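Local coordinates for ABC transporter, permease protein, putative (Porphyromonas gingivalis, PDB 2P0S) that probably forms part of an ABC-type transporter in the bacterial cell membrane, this construct being one domain of the longer permease protein, at the interface of chains A and B. Coordinates in Å, arbitrary orientation; residue numbers count along the deposited sequence, not the author numbering. Chains: chain A/B, ABC transporter, permease protein, putative.

Contact 1 and contact 2 lie about 38 Å apart, between the centres of their C-alpha atoms, and both belong to one two-fold interface, so each recurs with the chains exchanged. They share no residue. In contact 1 the end of strand 121-124 of chain B and the residue after it reach strand 70-74 and helix 40-51 of chain A. In contact 2 helix 107-114 of chain A packs on the end of helix 80-100 of chain B and the segment that follows. Helix 107-114 and the strand after it in the sequence both meet the partner, so the copies are held at two distant places. The intact transporter may or may not form this dimer.

Contact 1: the interface of chains A and B. Residues chain A 40, 43-44, 56, 73-74; chain B 123, 125.
B:Trp125 slides its indole between two parts of chain A, with A:Tyr73 of strand 70-74 on one face and A:Arg44 of helix 40-51 on the other. The CB of A:Tyr73 sits over the five-membered ring, 3.4 Å from its centroid, and the two side chains cross at about a right angle. From the opposite face comes the aliphatic stem of A:Arg44. With CG anti to the backbone N (chi1 -170°) the stem passes obliquely over the pyrrole part, CB over the five-membered ring and CD 3.5 Å from B:Trp125 CD1. The guanidinium plane is turned 65° from the ring, so it is methylenes rather than a flat cation stack that cover this face. At the far rim of the six-membered ring, CG2 of A:Val56 meets CH2 of B:Trp125 at 3.6 Å, while the carbonyl O of A:Ala40 lies near CZ2.

Two backbone bonds beside the indole probably set its depth. The amide N of A:Gly74 donates to the carbonyl O of B:Tyr123 at 2.9 Å, nearly straight on to that oxygen. B:Trp125 N returns a bond to A:Gly74 O, 3.0 Å long, with the donor tilted 27° from the carbonyl plane. Beside this pair, the side chains of A:Tyr73 and B:Tyr123 lie side by side, pointing the same way, and A:Tyr73 CE1 reaches B:Tyr123 CD2 at 3.5 Å. Strand 121-124 of chain B thus joins strand 70-74 of chain A as a parallel neighbour, and the tryptophan just beyond it is held between sheet and helix, tying the two copies together in the crystallised dimer.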
ATOM      1  N   ALA A  40     -21.199   7.229 -10.919  1.00 33.80           N
ATOM      2  CA  ALA A  40     -20.960   5.814 -10.776  1.00 32.73           C
ATOM      3  C   ALA A  40     -22.028   4.963 -11.501  1.00 31.70           C
ATOM      4  O   ALA A  40     -21.666   3.971 -12.136  1.00 31.37           O
ATOM      5  CB  ALA A  40     -20.867   5.435  -9.269  1.00 35.09           C
ATOM      6  N   TYR A  43     -21.530   5.120 -15.343  1.00 29.41           N
ATOM      7  CA  TYR A  43     -20.440   4.257 -15.724  1.00 27.69           C
ATOM      8  C   TYR A  43     -20.857   2.754 -15.619  1.00 28.06           C
ATOM      9  O   TYR A  43     -20.495   1.928 -16.476  1.00 27.88           O
ATOM     10  CB  TYR A  43     -19.184   4.529 -14.875  1.00 27.11           C
ATOM     11  CG  TYR A  43     -18.455   5.777 -15.188  1.00 21.76           C
ATOM     12  CD1 TYR A  43     -17.941   6.000 -16.463  1.00 26.71           C
ATOM     13  CD2 TYR A  43     -18.145   6.732 -14.154  1.00 23.50           C
ATOM     14  CE1 TYR A  43     -17.205   7.141 -16.748  1.00 29.23           C
ATOM     15  CE2 TYR A  43     -17.370   7.879 -14.438  1.00 25.07           C
ATOM     16  CZ  TYR A  43     -16.925   8.055 -15.775  1.00 28.28           C
ATOM     17  OH  TYR A  43     -16.141   9.124 -16.137  1.00 27.88           O
ATOM     18  N   ARG A  44     -21.616   2.391 -14.594  1.00 26.70           N
ATOM     19  CA  ARG A  44     -22.068   1.029 -14.499  1.00 26.48           C
ATOM     20  C   ARG A  44     -22.855   0.618 -15.747  1.00 28.28           C
ATOM     21  O   ARG A  44     -22.644  -0.443 -16.245  1.00 30.12           O
ATOM     22  CB  ARG A  44     -23.038   0.827 -13.329  1.00 26.39           C
ATOM     23  CG  ARG A  44     -23.370  -0.657 -13.021  1.00 26.01           C
ATOM     24  CD  ARG A  44     -24.306  -0.777 -11.707  1.00 24.95           C
ATOM     25  NE  ARG A  44     -25.611  -0.196 -12.064  1.00 24.29           N
ATOM     26  CZ  ARG A  44     -26.552  -0.899 -12.763  1.00 30.02           C
ATOM     27  NH1 ARG A  44     -26.342  -2.183 -13.068  1.00 28.39           N
ATOM     28  NH2 ARG A  44     -27.704  -0.342 -13.129  1.00 29.78           N
ATOM     29  N   VAL A  56     -14.781   3.146  -9.931  1.00 18.29           N
ATOM     30  CA  VAL A  56     -15.045   4.490  -9.531  1.00 17.17           C
ATOM     31  C   VAL A  56     -14.802   4.603  -8.024  1.00 16.23           C
ATOM     32  O   VAL A  56     -15.271   3.734  -7.353  1.00 17.35           O
ATOM     33  CB  VAL A  56     -16.446   4.884  -9.809  1.00 16.74           C
ATOM     34  CG1 VAL A  56     -16.807   6.263  -9.180  1.00 21.82           C
ATOM     35  CG2 VAL A  56     -16.690   4.926 -11.403  1.00 19.28           C
ATOM     36  N   TYR A  73     -16.359   1.214  -6.509  1.00 18.81           N
ATOM     37  CA  TYR A  73     -17.133   0.248  -7.275  1.00 20.58           C
ATOM     38  C   TYR A  73     -16.354  -0.192  -8.441  1.00 20.61           C
ATOM     39  O   TYR A  73     -15.801   0.666  -9.126  1.00 18.92           O
ATOM     40  CB  TYR A  73     -18.456   0.837  -7.816  1.00 23.64           C
ATOM     41  CG  TYR A  73     -19.276   1.411  -6.724  1.00 22.21           C
ATOM     42  CD1 TYR A  73     -20.076   0.584  -5.957  1.00 27.13           C
ATOM     43  CD2 TYR A  73     -19.191   2.756  -6.402  1.00 24.28           C
ATOM     44  CE1 TYR A  73     -20.800   1.045  -4.838  1.00 27.16           C
ATOM     45  CE2 TYR A  73     -19.965   3.280  -5.238  1.00 22.50           C
ATOM     46  CZ  TYR A  73     -20.744   2.413  -4.509  1.00 26.71           C
ATOM     47  OH  TYR A  73     -21.483   2.793  -3.387  1.00 32.76           O
ATOM     48  N   GLY A  74     -16.353  -1.488  -8.721  1.00 20.82           N
ATOM     49  CA  GLY A  74     -15.759  -1.906  -9.959  1.00 21.61           C
ATOM     50  C   GLY A  74     -16.639  -2.821 -10.831  1.00 20.79           C
ATOM     51  O   GLY A  74     -17.547  -3.513 -10.283  1.00 22.90           O
TER
ATOM     52  N   TYR B 123     -16.767  -2.739  -3.806  1.00 18.25           N
ATOM     53  CA  TYR B 123     -17.912  -3.545  -4.185  1.00 17.31           C
ATOM     54  C   TYR B 123     -17.717  -3.843  -5.676  1.00 16.82           C
ATOM     55  O   TYR B 123     -17.123  -3.043  -6.396  1.00 19.67           O
ATOM     56  CB  TYR B 123     -19.167  -2.746  -4.079  1.00 18.95           C
ATOM     57  CG  TYR B 123     -19.441  -2.232  -2.656  1.00 16.77           C
ATOM     58  CD1 TYR B 123     -19.852  -3.121  -1.567  1.00 16.94           C
ATOM     59  CD2 TYR B 123     -19.245  -0.915  -2.341  1.00 21.49           C
ATOM     60  CE1 TYR B 123     -20.070  -2.722  -0.242  1.00 19.13           C
ATOM     61  CE2 TYR B 123     -19.518  -0.478  -0.973  1.00 21.51           C
ATOM     62  CZ  TYR B 123     -19.920  -1.370   0.055  1.00 16.86           C
ATOM     63  OH  TYR B 123     -20.206  -0.845   1.296  1.00 21.66           O
ATOM     64  N   TRP B 125     -20.133  -3.734  -8.866  1.00 17.28           N
ATOM     65  CA  TRP B 125     -21.437  -3.238  -9.237  1.00 17.63           C
ATOM     66  C   TRP B 125     -22.376  -4.402  -9.609  1.00 18.87           C
ATOM     67  O   TRP B 125     -21.919  -5.439 -10.165  1.00 19.04           O
ATOM     68  CB  TRP B 125     -21.263  -2.404 -10.500  1.00 20.84           C
ATOM     69  CG  TRP B 125     -20.916  -0.972 -10.319  1.00 18.27           C
ATOM     70  CD1 TRP B 125     -21.608  -0.065  -9.614  1.00 20.79           C
ATOM     71  CD2 TRP B 125     -19.970  -0.229 -11.106  1.00 22.96           C
ATOM     72  NE1 TRP B 125     -21.084   1.193  -9.817  1.00 21.92           N
ATOM     73  CE2 TRP B 125     -20.019   1.109 -10.664  1.00 20.37           C
ATOM     74  CE3 TRP B 125     -18.965  -0.607 -11.999  1.00 18.61           C
ATOM     75  CZ2 TRP B 125     -19.165   2.114 -11.153  1.00 22.09           C
ATOM     76  CZ3 TRP B 125     -18.091   0.392 -12.498  1.00 25.10           C
ATOM     77  CH2 TRP B 125     -18.252   1.723 -12.123  1.00 21.21           C
TER

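Contact 2: the interface of chains A and B. Residues chain A 104, 110-111, 114; chain B 99, 102, 104.
A:Ile110 lies against the ring of B:Tyr102, and this is the aromatic part of the patch. Its CG2 methyl stands over the centre of the face, 3.9 Å from the ring centroid. The other branch, CG1 and CD1, runs on towards the phenol end, where CD1 comes within 3.6 Å of B:Tyr102 CE2. With CG1 beside the backbone N (chi1 -66°) and CG2 anti to it, both branches spread over one face, CG2 above the centre and CG1 with CD1 towards the hydroxyl.

Aliphatic contacts continue beside this pair. The same A:Ile110 CG2 touches CD1 of B:Ile99 at 3.7 Å, the two side chains crossing at about a right angle, and A:Leu111 CD2 approaches B:Ile99 more loosely. Further along, the two copies of one residue meet: CG2 of A:Ile104 faces CD1 of B:Ile104 at 3.7 Å.

A hydrogen bond within chain A shapes the helix end: A:Ser114 OG donates to the carbonyl O of A:Ile110, 2.7 Å away and from above the carbonyl plane. The bond turns the hydroxyl back on its own helix, although OG still lies 3.6 Å from B:Ile99 CD1.

In the fold, the patch lies at the C-terminal end of helix 80-100 of chain B, where its last turn and the following segment pack against helix 107-114 of chain A.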
ATOM      1  N   ILE A 104       1.007  24.587  16.496  1.00 17.89           N
ATOM      2  CA  ILE A 104       2.322  24.206  16.525  1.00 15.74           C
ATOM      3  C   ILE A 104       3.030  24.911  15.385  1.00 18.02           C
ATOM      4  O   ILE A 104       2.537  24.786  14.245  1.00 15.42           O
ATOM      5  CB  ILE A 104       2.472  22.634  16.176  1.00 16.74           C
ATOM      6  CG1 ILE A 104       1.725  21.767  17.261  1.00 17.10           C
ATOM      7  CG2 ILE A 104       3.954  22.242  16.171  1.00 20.87           C
ATOM      8  CD1 ILE A 104       1.389  20.411  16.816  1.00 17.29           C
ATOM      9  N   ILE A 110       7.003  20.466   9.404  1.00 17.75           N
ATOM     10  CA  ILE A 110       7.332  19.322  10.168  1.00 17.40           C
ATOM     11  C   ILE A 110       6.627  18.026   9.690  1.00 17.52           C
ATOM     12  O   ILE A 110       7.267  17.002   9.637  1.00 17.36           O
ATOM     13  CB  ILE A 110       6.982  19.558  11.670  1.00 16.74           C
ATOM     14  CG1 ILE A 110       7.886  20.651  12.190  1.00 18.34           C
ATOM     15  CG2 ILE A 110       7.121  18.272  12.455  1.00 18.07           C
ATOM     16  CD1 ILE A 110       7.275  21.225  13.545  1.00 18.67           C
ATOM     17  N   LEU A 111       5.332  18.078   9.374  1.00 17.78           N
ATOM     18  CA  LEU A 111       4.618  16.908   8.908  1.00 17.43           C
ATOM     19  C   LEU A 111       5.331  16.441   7.609  1.00 19.48           C
ATOM     20  O   LEU A 111       5.570  15.224   7.392  1.00 20.60           O
ATOM     21  CB  LEU A 111       3.123  17.228   8.608  1.00 17.29           C
ATOM     22  CG  LEU A 111       2.359  17.384   9.965  1.00 19.50           C
ATOM     23  CD1 LEU A 111       0.948  17.964   9.645  1.00 20.74           C
ATOM     24  CD2 LEU A 111       2.292  16.069  10.895  1.00 24.52           C
ATOM     25  N   SER A 114       8.536  14.720   8.155  1.00 17.23           N
ATOM     26  CA  SER A 114       8.515  13.497   8.962  1.00 18.79           C
ATOM     27  C   SER A 114       8.082  12.314   8.175  1.00 19.37           C
ATOM     28  O   SER A 114       8.120  11.197   8.683  1.00 20.87           O
ATOM     29  CB  SER A 114       7.573  13.633  10.165  1.00 17.16           C
ATOM     30  OG  SER A 114       7.975  14.748  11.008  1.00 22.23           O
TER
ATOM     31  N   ILE B  99       7.096  11.175  13.465  1.00 16.17           N
ATOM     32  CA  ILE B  99       6.445  12.371  13.906  1.00 14.78           C
ATOM     33  C   ILE B  99       6.251  12.141  15.434  1.00 15.28           C
ATOM     34  O   ILE B  99       6.255  13.168  16.221  1.00 14.87           O
ATOM     35  CB  ILE B  99       5.084  12.656  13.189  1.00 16.87           C
ATOM     36  CG1 ILE B  99       4.489  13.989  13.728  1.00 19.23           C
ATOM     37  CG2 ILE B  99       4.126  11.477  13.345  1.00 17.11           C
ATOM     38  CD1 ILE B  99       5.404  15.148  13.558  1.00 21.33           C
ATOM     39  N   TYR B 102       8.717  13.697  17.931  1.00 14.77           N
ATOM     40  CA  TYR B 102       8.958  15.151  17.881  1.00 15.00           C
ATOM     41  C   TYR B 102       8.849  15.787  19.237  1.00 16.34           C
ATOM     42  O   TYR B 102       8.063  15.266  20.014  1.00 16.33           O
ATOM     43  CB  TYR B 102       8.069  15.831  16.805  1.00 15.73           C
ATOM     44  CG  TYR B 102       8.810  17.003  16.200  1.00 19.92           C
ATOM     45  CD1 TYR B 102       9.748  16.801  15.106  1.00 19.56           C
ATOM     46  CD2 TYR B 102       8.513  18.316  16.626  1.00 17.90           C
ATOM     47  CE1 TYR B 102      10.365  17.895  14.532  1.00 20.34           C
ATOM     48  CE2 TYR B 102       9.178  19.432  16.073  1.00 17.94           C
ATOM     49  CZ  TYR B 102      10.086  19.211  14.996  1.00 18.30           C
ATOM     50  OH  TYR B 102      10.712  20.285  14.454  1.00 19.80           O
ATOM     51  N   ILE B 104       7.379  18.041  21.071  1.00 18.73           N
ATOM     52  CA  ILE B 104       6.147  18.836  21.439  1.00 18.80           C
ATOM     53  C   ILE B 104       5.475  18.077  22.539  1.00 18.95           C
ATOM     54  O   ILE B 104       5.247  16.905  22.402  1.00 18.15           O
ATOM     55  CB  ILE B 104       5.196  18.858  20.214  1.00 20.75           C
ATOM     56  CG1 ILE B 104       5.831  19.672  19.070  1.00 23.67           C
ATOM     57  CG2 ILE B 104       3.805  19.433  20.708  1.00 20.95           C
ATOM     58  CD1 ILE B 104       5.356  19.201  17.768  1.00 22.36           C
TER